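Side-chain contacts in long form salivary protein D7L1 (Culex quinquefasciatus, PDB 6V4C), which binds and sequesters adenine nucleotides, ATP and ADP most tightly, so inhibiting platelet aggregation and hemostasis while the female mosquito feeds on blood: residues W36-S41 and Q113-N118; M200-I205 and K223-C228. All coordinates share one frame; numbering follows the deposited sequence.

In the fold
The two contacts lie on opposite sides of the chain's centre, their own centres about 38 Å apart, and share no element. Contact 1 joins the loop between helices 27-34 and 45-55 to helix 104-117; three of its four touching residues are buried, although it lies farther from the middle of the chain. Contact 2 sets helix 202-211 against helix 218-226 in the second PBP/GOBP region and is only partly buried. Their chemistry differs as well, the more buried contact holding the amide: an asparagine lies against an indole edge and a leucine methyl in contact 1, whereas in contact 2 one leucine gathers aliphatic carbons, with charged E202 at its margin.

Contact 1. Residues W36-S41 and Q113-N118; sequences WSLAES and QVNNAN
N115 turns its side chain from helix 104-117 toward W36 and L38, and it holds the larger part of the contact on its side. From CB the chain leads to CG, the amide carbon, set anti to the backbone N (chi1 -172°), and N115 CG lies 4.1 Å from W36 CE3. Beyond CG the two branches diverge. N115 OD1 comes up to the indole at its edge, in the ring plane, 3.9 Å from W36 CE3, with W36 CZ3 almost as near; amide and ring planes are turned 72° apart. On the other branch, N115 ND2 rests against a methyl, 3.7 Å from L38 CD2, and lies 3.8 Å from W36 O, too far to count as a bond.

In this all-helical PBP/GOBP-type fold, W36 follows helix 27-34 with positive phi, completing a Schellman motif, and the chain then runs past helix 104-117. The opposite, pyrrole side of the indole is held by a hydrogen bond from W36 NE1 to E15 OE1, while L122 of helix 121-125 touches both W36 and N115. At the exposed margin N116 OD1 comes within 4.4 Å of L38 O, mere proximity of two acceptors without a bond.

Contact 2. Residues M200-I205 and K223-C228; sequences MDESAI and KSLQNC
L225 meets M200, E202 and I205 together, joining two helices of an all-helical PBP/GOBP-type fold: 218-226, near whose end L225 sits, and 202-211, whose first turn supplies E202 and I205, while M200 comes from the loop just before it. E202 and L225 have the closest alpha carbons of the pair, 8.2 Å apart, and the leucine side chain spans that interval. With chi2 at 180°, L225 CD1 continues the chain outward from CG toward helix 202-211, and CD2 branches off toward M200.

CD1 takes two neighbours. I205 reaches toward L225 tip to tip, CD1 to CD1 at 4.0 Å, and E202 offers the aliphatic root of its side chain, its CB 4.1 Å from L225 CD1. The glutamate chain then runs on extended from CG, also touching K222.

Y239 of helix 235-247 touches both M200 and L225, and also C228, whose disulfide to C242 ties the segment after helix 218-226 to helix 235-247. On the other branch of the leucine, L225 CD2 lies against M200, whose side chain runs at a slant across it. M200 begins by pointing at the leucine, but bends at chi2 (-57°) and carries its sulfur and CE away, which leaves the gamma methylene as its nearest point, M200 CG lying 4.1 Å from L225 CD2.

Contact 1. Residues W36-S41 and Q113-N118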
loop_
_atom_site.group_PDB
_atom_site.type_symbol
_atom_site.label_atom_id
_atom_site.label_comp_id
_atom_site.label_asym_id
_atom_site.label_seq_id
_atom_site.Cartn_x
_atom_site.Cartn_y
_atom_site.Cartn_z
ATOM N N TRP A 36 -13.250 11.175 1.544
ATOM C CA TRP A 36 -13.920 10.990 0.256
ATOM C C TRP A 36 -14.816 12.175 -0.097
ATOM O O TRP A 36 -15.910 12.012 -0.643
ATOM C CB TRP A 36 -14.666 9.655 0.169
ATOM C CG TRP A 36 -13.807 8.527 -0.317
ATOM C CD1 TRP A 36 -12.599 8.139 0.187
ATOM C CD2 TRP A 36 -14.094 7.634 -1.402
ATOM N NE1 TRP A 36 -12.114 7.065 -0.519
ATOM C CE2 TRP A 36 -13.014 6.733 -1.499
ATOM C CE3 TRP A 36 -15.158 7.508 -2.301
ATOM C CZ2 TRP A 36 -12.966 5.722 -2.456
ATOM C CZ3 TRP A 36 -15.110 6.504 -3.252
ATOM C CH2 TRP A 36 -14.022 5.625 -3.322
ATOM N N SER A 37 -14.346 13.382 0.221
ATOM C CA SER A 37 -15.006 14.615 -0.206
ATOM C C SER A 37 -14.362 15.049 -1.519
ATOM O O SER A 37 -13.572 15.993 -1.587
ATOM C CB SER A 37 -14.891 15.687 0.871
ATOM N N LEU A 38 -14.706 14.325 -2.583
ATOM C CA LEU A 38 -14.143 14.563 -3.907
ATOM C C LEU A 38 -14.989 15.620 -4.606
ATOM O O LEU A 38 -16.149 15.372 -4.950
ATOM C CB LEU A 38 -14.110 13.273 -4.720
ATOM C CG LEU A 38 -13.275 12.104 -4.200
ATOM C CD1 LEU A 38 -12.058 12.592 -3.418
ATOM C CD2 LEU A 38 -14.122 11.148 -3.372
ATOM N N ALA A 39 -14.408 16.796 -4.827
ATOM C CA ALA A 39 -15.115 17.919 -5.432
ATOM C C ALA A 39 -14.251 18.500 -6.543
ATOM O O ALA A 39 -13.160 19.020 -6.283
ATOM N N GLU A 40 -14.734 18.402 -7.779
ATOM C CA GLU A 40 -14.119 19.129 -8.881
ATOM C C GLU A 40 -14.290 20.621 -8.641
ATOM O O GLU A 40 -15.405 21.148 -8.703
ATOM C CB GLU A 40 -14.773 18.723 -10.202
ATOM N N SER A 41 -13.179 21.295 -8.358
ATOM C CA SER A 41 -13.198 22.675 -7.894
ATOM C C SER A 41 -11.978 22.855 -7.006
ATOM O O SER A 41 -11.459 23.964 -6.849
ATOM N N GLN A 113 -19.765 12.514 -9.844
ATOM C CA GLN A 113 -21.207 12.552 -10.060
ATOM C C GLN A 113 -21.883 11.320 -9.469
ATOM O O GLN A 113 -22.907 11.424 -8.783
ATOM C CB GLN A 113 -21.499 12.671 -11.558
ATOM C CG GLN A 113 -22.624 13.630 -11.903
ATOM C CD GLN A 113 -23.893 12.917 -12.318
ATOM O OE1 GLN A 113 -23.895 11.707 -12.542
ATOM N NE2 GLN A 113 -24.985 13.667 -12.427
ATOM N N VAL A 114 -21.314 10.138 -9.715
ATOM C CA VAL A 114 -21.904 8.908 -9.194
ATOM C C VAL A 114 -21.706 8.809 -7.687
ATOM O O VAL A 114 -22.595 8.344 -6.959
ATOM C CB VAL A 114 -21.349 7.679 -9.940
ATOM C CG1 VAL A 114 -21.844 6.390 -9.300
ATOM C CG2 VAL A 114 -21.742 7.730 -11.407
ATOM N N ASN A 115 -20.550 9.257 -7.189
ATOM C CA ASN A 115 -20.272 9.149 -5.759
ATOM C C ASN A 115 -21.249 9.983 -4.939
ATOM O O ASN A 115 -21.710 9.545 -3.878
ATOM C CB ASN A 115 -18.830 9.560 -5.459
ATOM C CG ASN A 115 -18.427 9.270 -4.019
ATOM O OD1 ASN A 115 -18.769 8.224 -3.465
ATOM N ND2 ASN A 115 -17.709 10.202 -3.404
ATOM N N ASN A 116 -21.581 11.184 -5.414
ATOM C CA ASN A 116 -22.494 12.047 -4.675
ATOM C C ASN A 116 -23.928 11.535 -4.701
ATOM O O ASN A 116 -24.707 11.868 -3.800
ATOM C CB ASN A 116 -22.416 13.480 -5.208
ATOM C CG ASN A 116 -21.041 14.095 -5.023
ATOM O OD1 ASN A 116 -20.104 13.427 -4.588
ATOM N ND2 ASN A 116 -20.914 15.372 -5.361
ATOM N N ALA A 117 -24.296 10.734 -5.702
ATOM C CA ALA A 117 -25.633 10.162 -5.774
ATOM C C ALA A 117 -25.796 8.928 -4.900
ATOM O O ALA A 117 -26.930 8.507 -4.654
ATOM C CB ALA A 117 -25.981 9.810 -7.221
ATOM N N ASN A 118 -24.696 8.334 -4.439
ATOM C CA ASN A 118 -24.724 7.162 -3.570
ATOM C C ASN A 118 -23.624 7.321 -2.518
ATOM O O ASN A 118 -22.704 6.517 -2.412
ATOM C CB ASN A 118 -24.522 5.878 -4.369
ATOM C CG ASN A 118 -25.433 5.786 -5.579
ATOM O OD1 ASN A 118 -25.127 6.327 -6.642
ATOM N ND2 ASN A 118 -26.550 5.088 -5.426
#

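Contact 2. Residues M200-I205 and K223-C228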
loop_
_atom_site.group_PDB
_atom_site.type_symbol
_atom_site.label_atom_id
_atom_site.label_comp_id
_atom_site.label_asym_id
_atom_site.label_seq_id
_atom_site.Cartn_x
_atom_site.Cartn_y
_atom_site.Cartn_z
ATOM N N MET A 200 9.958 -8.039 -9.255
ATOM C CA MET A 200 10.378 -6.866 -8.500
ATOM C C MET A 200 9.814 -5.596 -9.124
ATOM O O MET A 200 9.702 -5.480 -10.347
ATOM C CB MET A 200 11.903 -6.776 -8.477
ATOM C CG MET A 200 12.577 -7.842 -7.637
ATOM S SD MET A 200 11.999 -7.817 -5.932
ATOM C CE MET A 200 11.666 -9.541 -5.681
ATOM N N ASP A 201 9.464 -4.636 -8.271
ATOM C CA ASP A 201 8.989 -3.324 -8.702
ATOM C C ASP A 201 10.071 -2.311 -8.343
ATOM O O ASP A 201 10.175 -1.876 -7.192
ATOM C CB ASP A 201 7.654 -2.980 -8.046
ATOM C CG ASP A 201 7.044 -1.699 -8.593
ATOM O OD1 ASP A 201 7.727 -0.978 -9.355
ATOM O OD2 ASP A 201 5.874 -1.412 -8.265
ATOM N N GLU A 202 10.881 -1.962 -9.275
ATOM C CA GLU A 202 11.965 -1.017 -9.107
ATOM C C GLU A 202 11.450 0.324 -8.576
ATOM O O GLU A 202 11.993 0.825 -7.762
ATOM C CB GLU A 202 12.686 -0.945 -10.430
ATOM C CG GLU A 202 13.821 -0.009 -10.487
ATOM C CD GLU A 202 14.542 0.312 -11.787
ATOM O OE1 GLU A 202 14.218 1.241 -12.368
ATOM O OE2 GLU A 202 15.482 -0.292 -12.088
ATOM N N SER A 203 10.390 0.848 -9.114
ATOM C CA SER A 203 9.870 2.131 -8.648
ATOM C C SER A 203 9.461 2.078 -7.182
ATOM O O SER A 203 9.588 3.078 -6.467
ATOM C CB SER A 203 8.684 2.559 -9.512
ATOM O OG SER A 203 7.606 1.646 -9.377
ATOM N N ALA A 204 8.966 0.928 -6.716
ATOM C CA ALA A 204 8.557 0.819 -5.318
ATOM C C ALA A 204 9.755 0.907 -4.383
ATOM O O ALA A 204 9.665 1.500 -3.302
ATOM C CB ALA A 204 7.794 -0.485 -5.092
ATOM N N ILE A 205 10.884 0.317 -4.779
ATOM C CA ILE A 205 12.099 0.424 -3.977
ATOM C C ILE A 205 12.567 1.872 -3.914
ATOM O O ILE A 205 12.931 2.376 -2.844
ATOM C CB ILE A 205 13.189 -0.509 -4.537
ATOM C CG1 ILE A 205 12.711 -1.961 -4.507
ATOM C CG2 ILE A 205 14.479 -0.358 -3.752
ATOM C CD1 ILE A 205 13.459 -2.863 -5.474
ATOM N N LYS A 223 21.117 -1.635 -10.975
ATOM C CA LYS A 223 22.247 -2.550 -11.197
ATOM C C LYS A 223 22.158 -3.703 -10.228
ATOM O O LYS A 223 22.329 -4.695 -10.633
ATOM C CB LYS A 223 23.548 -1.775 -11.060
ATOM C CG LYS A 223 24.838 -2.528 -11.188
ATOM C CD LYS A 223 26.071 -1.764 -10.816
ATOM C CE LYS A 223 27.324 -2.618 -10.677
ATOM N NZ LYS A 223 28.586 -1.867 -10.477
ATOM N N SER A 224 21.837 -3.478 -8.987
ATOM C CA SER A 224 21.694 -4.582 -8.044
ATOM C C SER A 224 20.655 -5.584 -8.522
ATOM O O SER A 224 20.878 -6.800 -8.463
ATOM C CB SER A 224 21.319 -4.038 -6.663
ATOM O OG SER A 224 22.341 -3.195 -6.159
ATOM N N LEU A 225 19.513 -5.093 -9.009
ATOM C CA LEU A 225 18.471 -5.991 -9.497
ATOM C C LEU A 225 18.906 -6.698 -10.774
ATOM O O LEU A 225 18.634 -7.890 -10.956
ATOM C CB LEU A 225 17.182 -5.209 -9.746
ATOM C CG LEU A 225 16.470 -4.615 -8.532
ATOM C CD1 LEU A 225 15.217 -3.865 -8.966
ATOM C CD2 LEU A 225 16.126 -5.709 -7.540
ATOM N N GLN A 226 19.584 -5.976 -11.666
ATOM C CA GLN A 226 19.939 -6.532 -12.967
ATOM C C GLN A 226 20.968 -7.649 -12.833
ATOM O O GLN A 226 20.908 -8.645 -13.562
ATOM C CB GLN A 226 20.457 -5.409 -13.866
ATOM C CG GLN A 226 20.588 -5.754 -15.339
ATOM C CD GLN A 226 20.714 -4.512 -16.204
ATOM O OE1 GLN A 226 20.530 -3.391 -15.728
ATOM N NE2 GLN A 226 21.027 -4.707 -17.480
ATOM N N ASN A 227 21.911 -7.508 -11.907
ATOM C CA ASN A 227 22.985 -8.478 -11.735
ATOM C C ASN A 227 22.662 -9.558 -10.711
ATOM O O ASN A 227 23.521 -10.402 -10.432
ATOM C CB ASN A 227 24.280 -7.765 -11.335
ATOM C CG ASN A 227 24.693 -6.704 -12.335
ATOM O OD1 ASN A 227 24.226 -6.697 -13.475
ATOM N ND2 ASN A 227 25.574 -5.805 -11.915
ATOM N N CYS A 228 21.453 -9.557 -10.156
ATOM C CA CYS A 228 21.111 -10.483 -9.087
ATOM C C CYS A 228 20.855 -11.873 -9.654
ATOM O O CYS A 228 20.103 -12.032 -10.619
ATOM C CB CYS A 228 19.861 -9.998 -8.359
ATOM S SG CYS A 228 19.662 -10.734 -6.730
#